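Local coordinates for protein Non-ribosomal peptide synthetase (Streptomyces halstedii, PDB 3WVN) that is a non-ribosomal peptide synthetase with an AMP-binding domain of the ANL clan and holds an aspartic acid in its pocket, at residues 123-128 / 198-203; 245-250 / 286-291. All coordinates share one frame; numbering follows the deposited sequence.

Both contacts are largely buried, and both belong to the AMP-binding part of the chain. Their centres are about 14 Å apart and their nearest atoms about 4 Å apart, so they do not touch. Contact 1 brings an outermost strand of one parallel sheet, 121-125, up to strand 195-200, the partner of strand 210-214. Contact 2 sets the start of helix 246-258 against the end of strand 284-287 and the turn into helix 289-300. Contact 1 mixes apolar packing with a water held by backbone atoms. Contact 2 is apolar across its two segments, but polar where Asp246 meets the bound aspartic acid. The side chain of Tyr200 in contact 1 is about 12 Å from that ligand.

Contact 1: 123-128 / 198-203; sequences VPLNPG and LIYTSG
Val123 meets segment 198-203 with both of its methyl groups. CG1 comes up to the edge of the Tyr200 ring, near the ring plane, 3.7 Å from Tyr200 CE2. CG2 packs on the Leu198 side chain, 4.1 Å from Leu198 CG. The valine torsion explains this split: CG1 lies anti to the backbone N (chi1 -169°), while CG2 sits beside that N. Leu125 CD1 adds a looser contact, 4.4 Å from Tyr200 CD2. Pro124 CD rests 3.5 Å from the Leu198 carbonyl O.

A water sits between the strands where they diverge. It donates to Pro124 O at 2.8 Å and to Leu198 O at 2.7 Å. It accepts from Tyr200 N at 2.9 Å. The two strand segments run in the same general direction, 26° apart.

Further out, Val123 and Leu125 are hydrogen-bonded through their backbones to strand 97-101, and Leu198 has a backbone hydrogen bond to Phe122. Helix 131-141 lies against Leu125 and Tyr200, and its Asp140 takes the Tyr200 hydroxyl in a hydrogen bond. The water thus serves three backbone polar groups beside a largely apolar contact, and carries the link between the strands past the point where they separate.

Contact 2: 245-250 / 286-291; sequences WDFGLY and PIVPSL. With ASP (aspartic acid), chain C.
Phe247 reaches from the first turn of helix 246-258 to the end of strand 284-287. Its CE1 lies 3.4 Å from Pro286 CB, and its CZ 3.5 Å from the carbonyl O of Ile287. The ring meets both obliquely. Arg347, a residue of the ligand pocket, makes a cation-pi contact with this ring.

Val288 follows the strand and takes the N-cap position of helix 289-300. Its CG2 crosses to the six-membered ring of Trp245, 3.8 Å from Trp245 CH2. The same methyl is also within looser reach, 4.4 Å, of Phe247 CE2. Phe247 CB lies 3.8 Å above one face of the Trp245 indole, toward its rim.

The contact joins a strand-to-helix turn to the N-terminus of another helix beside the ligand pocket of this adenylation (ANL-type) domain. Trp245 is the N-cap of helix 246-258. Asp246 comes next, and its OD1 accepts a 2.8 Å hydrogen bond from N of the bound aspartic acid. Lys346 makes a salt bridge to Asp246 OD1, and Thr343 is hydrogen-bonded to OD2. OD1 of the ligand lies at the edge of the indole, 3.7 Å from Trp245 NE1.

Contact 1: 123-128 / 198-203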
ATOM      1  N   VAL A 123       3.677  -8.850   7.714  1.00 33.48           N
ATOM      2  CA  VAL A 123       4.239  -9.403   6.489  1.00 33.91           C
ATOM      3  C   VAL A 123       3.096  -9.930   5.647  1.00 34.17           C
ATOM      4  O   VAL A 123       2.735 -11.095   5.787  1.00 34.69           O
ATOM      5  CB  VAL A 123       5.251 -10.530   6.763  1.00 35.63           C
ATOM      6  CG1 VAL A 123       5.994 -10.888   5.479  1.00 36.26           C
ATOM      7  CG2 VAL A 123       6.245 -10.089   7.841  1.00 36.57           C
ATOM      8  N   PRO A 124       2.502  -9.067   4.795  1.00 31.70           N
ATOM      9  CA  PRO A 124       1.352  -9.500   4.048  1.00 35.11           C
ATOM     10  C   PRO A 124       1.755 -10.278   2.798  1.00 35.86           C
ATOM     11  O   PRO A 124       2.599  -9.810   2.022  1.00 39.05           O
ATOM     12  CB  PRO A 124       0.675  -8.206   3.647  1.00 33.00           C
ATOM     13  CG  PRO A 124       1.811  -7.270   3.517  1.00 32.19           C
ATOM     14  CD  PRO A 124       2.781  -7.643   4.587  1.00 32.36           C
ATOM     15  N   LEU A 125       1.134 -11.425   2.629  1.00 36.18           N
ATOM     16  CA  LEU A 125       1.298 -12.248   1.454  1.00 38.34           C
ATOM     17  C   LEU A 125      -0.055 -12.438   0.760  1.00 38.96           C
ATOM     18  O   LEU A 125      -1.122 -12.530   1.364  1.00 37.74           O
ATOM     19  CB  LEU A 125       1.868 -13.641   1.794  1.00 40.64           C
ATOM     20  CG  LEU A 125       3.378 -13.880   2.039  1.00 42.50           C
ATOM     21  CD1 LEU A 125       4.008 -12.699   2.667  1.00 42.84           C
ATOM     22  CD2 LEU A 125       3.788 -15.149   2.815  1.00 44.33           C
ATOM     23  N   ASN A 126       0.046 -12.546  -0.540  1.00 43.31           N
ATOM     24  CA  ASN A 126      -1.060 -12.789  -1.398  1.00 50.95           C
ATOM     25  C   ASN A 126      -1.622 -14.226  -1.288  1.00 48.90           C
ATOM     26  O   ASN A 126      -0.859 -15.171  -1.333  1.00 44.52           O
ATOM     27  CB  ASN A 126      -0.578 -12.546  -2.825  1.00 58.93           C
ATOM     28  CG  ASN A 126      -1.685 -12.093  -3.696  1.00 67.86           C
ATOM     29  OD1 ASN A 126      -2.146 -10.959  -3.580  1.00 74.92           O
ATOM     30  ND2 ASN A 126      -2.183 -12.989  -4.528  1.00 73.25           N
ATOM     31  N   PRO A 127      -2.959 -14.384  -1.156  1.00 51.47           N
ATOM     32  CA  PRO A 127      -3.550 -15.714  -1.215  1.00 53.20           C
ATOM     33  C   PRO A 127      -3.299 -16.277  -2.602  1.00 56.86           C
ATOM     34  O   PRO A 127      -3.197 -15.513  -3.572  1.00 58.46           O
ATOM     35  CB  PRO A 127      -5.053 -15.457  -1.076  1.00 52.33           C
ATOM     36  CG  PRO A 127      -5.171 -14.074  -0.565  1.00 51.49           C
ATOM     37  CD  PRO A 127      -4.003 -13.355  -1.161  1.00 51.26           C
ATOM     38  N   GLY A 128      -3.250 -17.583  -2.733  1.00 60.25           N
ATOM     39  CA  GLY A 128      -2.949 -18.181  -4.035  1.00 65.46           C
ATOM     40  C   GLY A 128      -1.484 -18.480  -4.350  1.00 66.76           C
ATOM     41  O   GLY A 128      -1.207 -19.150  -5.333  1.00 67.78           O
ATOM     42  N   LEU A 198       7.333  -5.789   6.094  1.00 33.63           N
ATOM     43  CA  LEU A 198       8.159  -6.344   5.016  1.00 35.16           C
ATOM     44  C   LEU A 198       7.293  -6.577   3.801  1.00 34.52           C
ATOM     45  O   LEU A 198       6.231  -7.165   3.910  1.00 34.52           O
ATOM     46  CB  LEU A 198       8.779  -7.707   5.409  1.00 36.42           C
ATOM     47  CG  LEU A 198       9.486  -7.780   6.752  1.00 38.57           C
ATOM     48  CD1 LEU A 198      10.165  -9.152   6.898  1.00 42.03           C
ATOM     49  CD2 LEU A 198      10.490  -6.651   6.938  1.00 38.96           C
ATOM     50  N   ILE A 199       7.748  -6.113   2.636  1.00 36.61           N
ATOM     51  CA  ILE A 199       6.973  -6.238   1.404  1.00 35.48           C
ATOM     52  C   ILE A 199       7.786  -7.108   0.512  1.00 34.99           C
ATOM     53  O   ILE A 199       8.857  -6.706   0.088  1.00 34.88           O
ATOM     54  CB  ILE A 199       6.771  -4.908   0.681  1.00 37.55           C
ATOM     55  CG1 ILE A 199       6.171  -3.825   1.586  1.00 39.81           C
ATOM     56  CG2 ILE A 199       5.882  -5.096  -0.565  1.00 35.67           C
ATOM     57  CD1 ILE A 199       4.758  -4.135   1.942  1.00 43.90           C
ATOM     58  N   TYR A 200       7.320  -8.325   0.275  1.00 36.68           N
ATOM     59  CA  TYR A 200       8.012  -9.241  -0.629  1.00 38.44           C
ATOM     60  C   TYR A 200       7.725  -8.804  -2.083  1.00 36.27           C
ATOM     61  O   TYR A 200       6.599  -8.633  -2.437  1.00 33.61           O
ATOM     62  CB  TYR A 200       7.601 -10.715  -0.346  1.00 38.24           C
ATOM     63  CG  TYR A 200       8.436 -11.259   0.805  1.00 41.80           C
ATOM     64  CD1 TYR A 200       9.687 -11.813   0.573  1.00 43.60           C
ATOM     65  CD2 TYR A 200       8.034 -11.104   2.124  1.00 40.80           C
ATOM     66  CE1 TYR A 200      10.503 -12.207   1.620  1.00 44.39           C
ATOM     67  CE2 TYR A 200       8.839 -11.498   3.167  1.00 44.71           C
ATOM     68  CZ  TYR A 200      10.073 -12.064   2.913  1.00 45.78           C
ATOM     69  OH  TYR A 200      10.868 -12.475   3.958  1.00 46.79           O
ATOM     70  N   THR A 201       8.762  -8.645  -2.899  1.00 37.71           N
ATOM     71  CA  THR A 201       8.642  -8.296  -4.333  1.00 39.11           C
ATOM     72  C   THR A 201       9.069  -9.450  -5.250  1.00 40.35           C
ATOM     73  O   THR A 201       8.820  -9.435  -6.437  1.00 39.04           O
ATOM     74  CB  THR A 201       9.567  -7.111  -4.630  1.00 39.82           C
ATOM     75  OG1 THR A 201      10.904  -7.431  -4.186  1.00 40.83           O
ATOM     76  CG2 THR A 201       9.098  -5.860  -3.857  1.00 39.23           C
ATOM     77  N   SER A 202       9.639 -10.504  -4.664  1.00 42.31           N
ATOM     78  CA  SER A 202      10.179 -11.640  -5.416  1.00 40.69           C
ATOM     79  C   SER A 202       9.077 -12.571  -5.947  1.00 40.02           C
ATOM     80  O   SER A 202       8.136 -12.908  -5.249  1.00 36.34           O
ATOM     81  CB  SER A 202      11.111 -12.422  -4.506  1.00 42.37           C
ATOM     82  OG  SER A 202      10.490 -12.757  -3.275  1.00 40.94           O
ATOM     83  N   GLY A 203       9.178 -12.977  -7.203  1.00 39.73           N
ATOM     84  CA  GLY A 203       8.249 -13.959  -7.699  1.00 41.71           C
ATOM     85  C   GLY A 203       8.648 -15.381  -7.306  1.00 43.56           C
ATOM     86  O   GLY A 203       9.663 -15.623  -6.588  1.00 45.90           O
TER
HETATM   87  O   HOH W   1       5.298  -9.024   2.158  1.00 32.56           O

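Contact 2: 245-250 / 286-291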
ATOM      1  N   TRP A 245       0.628  -5.841  -1.850  1.00 39.86           N
ATOM      2  CA  TRP A 245       1.357  -4.977  -2.780  1.00 42.10           C
ATOM      3  C   TRP A 245       1.326  -3.589  -2.087  1.00 34.47           C
ATOM      4  O   TRP A 245       0.334  -3.245  -1.485  1.00 32.27           O
ATOM      5  CB  TRP A 245       0.518  -4.966  -4.073  1.00 42.05           C
ATOM      6  CG  TRP A 245       1.033  -4.337  -5.335  1.00 47.91           C
ATOM      7  CD1 TRP A 245       2.134  -3.525  -5.531  1.00 50.26           C
ATOM      8  CD2 TRP A 245       0.361  -4.400  -6.594  1.00 48.44           C
ATOM      9  NE1 TRP A 245       2.210  -3.134  -6.864  1.00 50.69           N
ATOM     10  CE2 TRP A 245       1.126  -3.661  -7.528  1.00 53.09           C
ATOM     11  CE3 TRP A 245      -0.799  -5.050  -7.026  1.00 52.38           C
ATOM     12  CZ2 TRP A 245       0.756  -3.560  -8.864  1.00 53.65           C
ATOM     13  CZ3 TRP A 245      -1.167  -4.953  -8.364  1.00 56.40           C
ATOM     14  CH2 TRP A 245      -0.391  -4.213  -9.264  1.00 57.14           C
ATOM     15  N   ASP A 246       2.388  -2.808  -2.170  1.00 33.54           N
ATOM     16  CA  ASP A 246       2.354  -1.476  -1.561  1.00 34.45           C
ATOM     17  C   ASP A 246       1.323  -0.536  -2.203  1.00 31.76           C
ATOM     18  O   ASP A 246       0.951   0.490  -1.615  1.00 30.25           O
ATOM     19  CB  ASP A 246       3.756  -0.840  -1.472  1.00 34.64           C
ATOM     20  CG  ASP A 246       4.323  -0.371  -2.813  1.00 35.37           C
ATOM     21  OD1 ASP A 246       3.577  -0.139  -3.815  1.00 33.31           O
ATOM     22  OD2 ASP A 246       5.574  -0.190  -2.836  1.00 34.88           O
ATOM     23  N   PHE A 247       0.819  -0.909  -3.381  1.00 31.73           N
ATOM     24  CA  PHE A 247      -0.230  -0.118  -4.018  1.00 31.65           C
ATOM     25  C   PHE A 247      -1.458  -0.167  -3.144  1.00 31.81           C
ATOM     26  O   PHE A 247      -1.953   0.851  -2.711  1.00 35.31           O
ATOM     27  CB  PHE A 247      -0.519  -0.649  -5.428  1.00 34.35           C
ATOM     28  CG  PHE A 247      -0.762   0.418  -6.431  1.00 35.86           C
ATOM     29  CD1 PHE A 247      -1.456   1.577  -6.105  1.00 37.60           C
ATOM     30  CD2 PHE A 247      -0.304   0.273  -7.719  1.00 41.49           C
ATOM     31  CE1 PHE A 247      -1.679   2.585  -7.050  1.00 39.85           C
ATOM     32  CE2 PHE A 247      -0.544   1.271  -8.675  1.00 39.42           C
ATOM     33  CZ  PHE A 247      -1.253   2.408  -8.354  1.00 37.75           C
ATOM     34  N   GLY A 248      -1.892  -1.348  -2.742  1.00 30.29           N
ATOM     35  CA  GLY A 248      -3.005  -1.407  -1.778  1.00 30.60           C
ATOM     36  C   GLY A 248      -2.713  -0.902  -0.361  1.00 29.64           C
ATOM     37  O   GLY A 248      -3.563  -0.275   0.318  1.00 28.35           O
ATOM     38  N   LEU A 249      -1.526  -1.199   0.129  1.00 30.53           N
ATOM     39  CA  LEU A 249      -1.212  -0.845   1.517  1.00 30.23           C
ATOM     40  C   LEU A 249      -1.315   0.644   1.675  1.00 26.85           C
ATOM     41  O   LEU A 249      -1.809   1.168   2.681  1.00 27.20           O
ATOM     42  CB  LEU A 249       0.195  -1.298   1.864  1.00 31.62           C
ATOM     43  CG  LEU A 249       0.530  -1.891   3.239  1.00 35.29           C
ATOM     44  CD1 LEU A 249       1.785  -1.297   3.792  1.00 35.68           C
ATOM     45  CD2 LEU A 249      -0.575  -1.892   4.269  1.00 36.60           C
ATOM     46  N   TYR A 250      -0.821   1.350   0.690  1.00 26.01           N
ATOM     47  CA  TYR A 250      -0.833   2.813   0.786  1.00 25.77           C
ATOM     48  C   TYR A 250      -2.172   3.466   0.541  1.00 26.51           C
ATOM     49  O   TYR A 250      -2.377   4.595   0.962  1.00 28.14           O
ATOM     50  CB  TYR A 250       0.252   3.408  -0.065  1.00 25.79           C
ATOM     51  CG  TYR A 250       1.610   3.348   0.623  1.00 24.49           C
ATOM     52  CD1 TYR A 250       2.170   4.481   1.190  1.00 24.86           C
ATOM     53  CD2 TYR A 250       2.316   2.177   0.670  1.00 24.69           C
ATOM     54  CE1 TYR A 250       3.421   4.443   1.776  1.00 25.85           C
ATOM     55  CE2 TYR A 250       3.571   2.109   1.271  1.00 25.65           C
ATOM     56  CZ  TYR A 250       4.123   3.251   1.809  1.00 25.83           C
ATOM     57  OH  TYR A 250       5.316   3.221   2.464  1.00 26.87           O
ATOM     58  N   PRO A 286      -7.047   3.781  -7.839  1.00 22.35           N
ATOM     59  CA  PRO A 286      -5.718   3.412  -8.307  1.00 23.47           C
ATOM     60  C   PRO A 286      -5.869   2.340  -9.407  1.00 25.09           C
ATOM     61  O   PRO A 286      -6.696   1.418  -9.292  1.00 25.29           O
ATOM     62  CB  PRO A 286      -5.057   2.795  -7.072  1.00 22.89           C
ATOM     63  CG  PRO A 286      -6.202   2.260  -6.251  1.00 23.12           C
ATOM     64  CD  PRO A 286      -7.301   3.306  -6.477  1.00 23.96           C
ATOM     65  N   ILE A 287      -5.062   2.484 -10.435  1.00 25.12           N
ATOM     66  CA  ILE A 287      -5.104   1.634 -11.545  1.00 26.52           C
ATOM     67  C   ILE A 287      -3.729   1.165 -11.860  1.00 26.10           C
ATOM     68  O   ILE A 287      -2.706   1.792 -11.485  1.00 25.99           O
ATOM     69  CB  ILE A 287      -5.661   2.315 -12.840  1.00 27.61           C
ATOM     70  CG1 ILE A 287      -4.972   3.638 -13.097  1.00 29.16           C
ATOM     71  CG2 ILE A 287      -7.155   2.512 -12.752  1.00 28.53           C
ATOM     72  CD1 ILE A 287      -5.379   4.237 -14.432  1.00 29.65           C
ATOM     73  N   VAL A 288      -3.749   0.122 -12.651  1.00 27.00           N
ATOM     74  CA  VAL A 288      -2.596  -0.379 -13.370  1.00 31.13           C
ATOM     75  C   VAL A 288      -3.052  -0.520 -14.828  1.00 30.62           C
ATOM     76  O   VAL A 288      -4.271  -0.551 -15.092  1.00 32.11           O
ATOM     77  CB  VAL A 288      -2.264  -1.697 -12.580  1.00 34.32           C
ATOM     78  CG1 VAL A 288      -2.591  -2.978 -13.301  1.00 35.91           C
ATOM     79  CG2 VAL A 288      -0.891  -1.617 -11.945  1.00 35.50           C
ATOM     80  N   PRO A 289      -2.133  -0.510 -15.800  1.00 32.34           N
ATOM     81  CA  PRO A 289      -2.651  -0.468 -17.198  1.00 32.29           C
ATOM     82  C   PRO A 289      -3.663  -1.574 -17.608  1.00 36.79           C
ATOM     83  O   PRO A 289      -4.637  -1.291 -18.328  1.00 38.23           O
ATOM     84  CB  PRO A 289      -1.392  -0.590 -17.998  1.00 32.01           C
ATOM     85  CG  PRO A 289      -0.365   0.108 -17.149  1.00 31.84           C
ATOM     86  CD  PRO A 289      -0.676  -0.286 -15.759  1.00 30.49           C
ATOM     87  N   SER A 290      -3.485  -2.814 -17.126  1.00 37.91           N
ATOM     88  CA  SER A 290      -4.390  -3.888 -17.526  1.00 38.45           C
ATOM     89  C   SER A 290      -5.791  -3.673 -16.937  1.00 37.65           C
ATOM     90  O   SER A 290      -6.811  -3.951 -17.585  1.00 39.15           O
ATOM     91  CB  SER A 290      -3.847  -5.259 -17.118  1.00 38.33           C
ATOM     92  OG  SER A 290      -3.663  -5.293 -15.719  1.00 44.42           O
ATOM     93  N   LEU A 291      -5.815  -3.175 -15.707  1.00 36.03           N
ATOM     94  CA  LEU A 291      -7.048  -2.880 -15.011  1.00 35.09           C
ATOM     95  C   LEU A 291      -7.774  -1.681 -15.649  1.00 35.34           C
ATOM     96  O   LEU A 291      -8.995  -1.668 -15.729  1.00 36.11           O
ATOM     97  CB  LEU A 291      -6.738  -2.586 -13.559  1.00 34.23           C
ATOM     98  CG  LEU A 291      -7.909  -2.136 -12.696  1.00 36.35           C
ATOM     99  CD1 LEU A 291      -9.046  -3.146 -12.737  1.00 39.03           C
ATOM    100  CD2 LEU A 291      -7.458  -1.873 -11.272  1.00 35.99           C
TER
HETATM  101  N   ASP C 601       5.563   0.781  -5.561  1.00 39.94           N
HETATM  102  CA  ASP C 601       5.229   1.534  -6.835  1.00 39.75           C
HETATM  103  C   ASP C 601       4.247   2.672  -6.634  1.00 37.61           C
HETATM  104  O   ASP C 601       3.355   2.569  -5.742  1.00 35.87           O
HETATM  105  CB  ASP C 601       4.688   0.597  -7.914  1.00 39.68           C
HETATM  106  CG  ASP C 601       5.511  -0.734  -8.034  1.00 45.43           C
HETATM  107  OD1 ASP C 601       5.047  -1.647  -8.765  1.00 48.38           O
HETATM  108  OD2 ASP C 601       6.589  -0.868  -7.390  1.00 42.78           O
HETATM  109  OXT ASP C 601       4.346   3.671  -7.397  1.00 33.78           O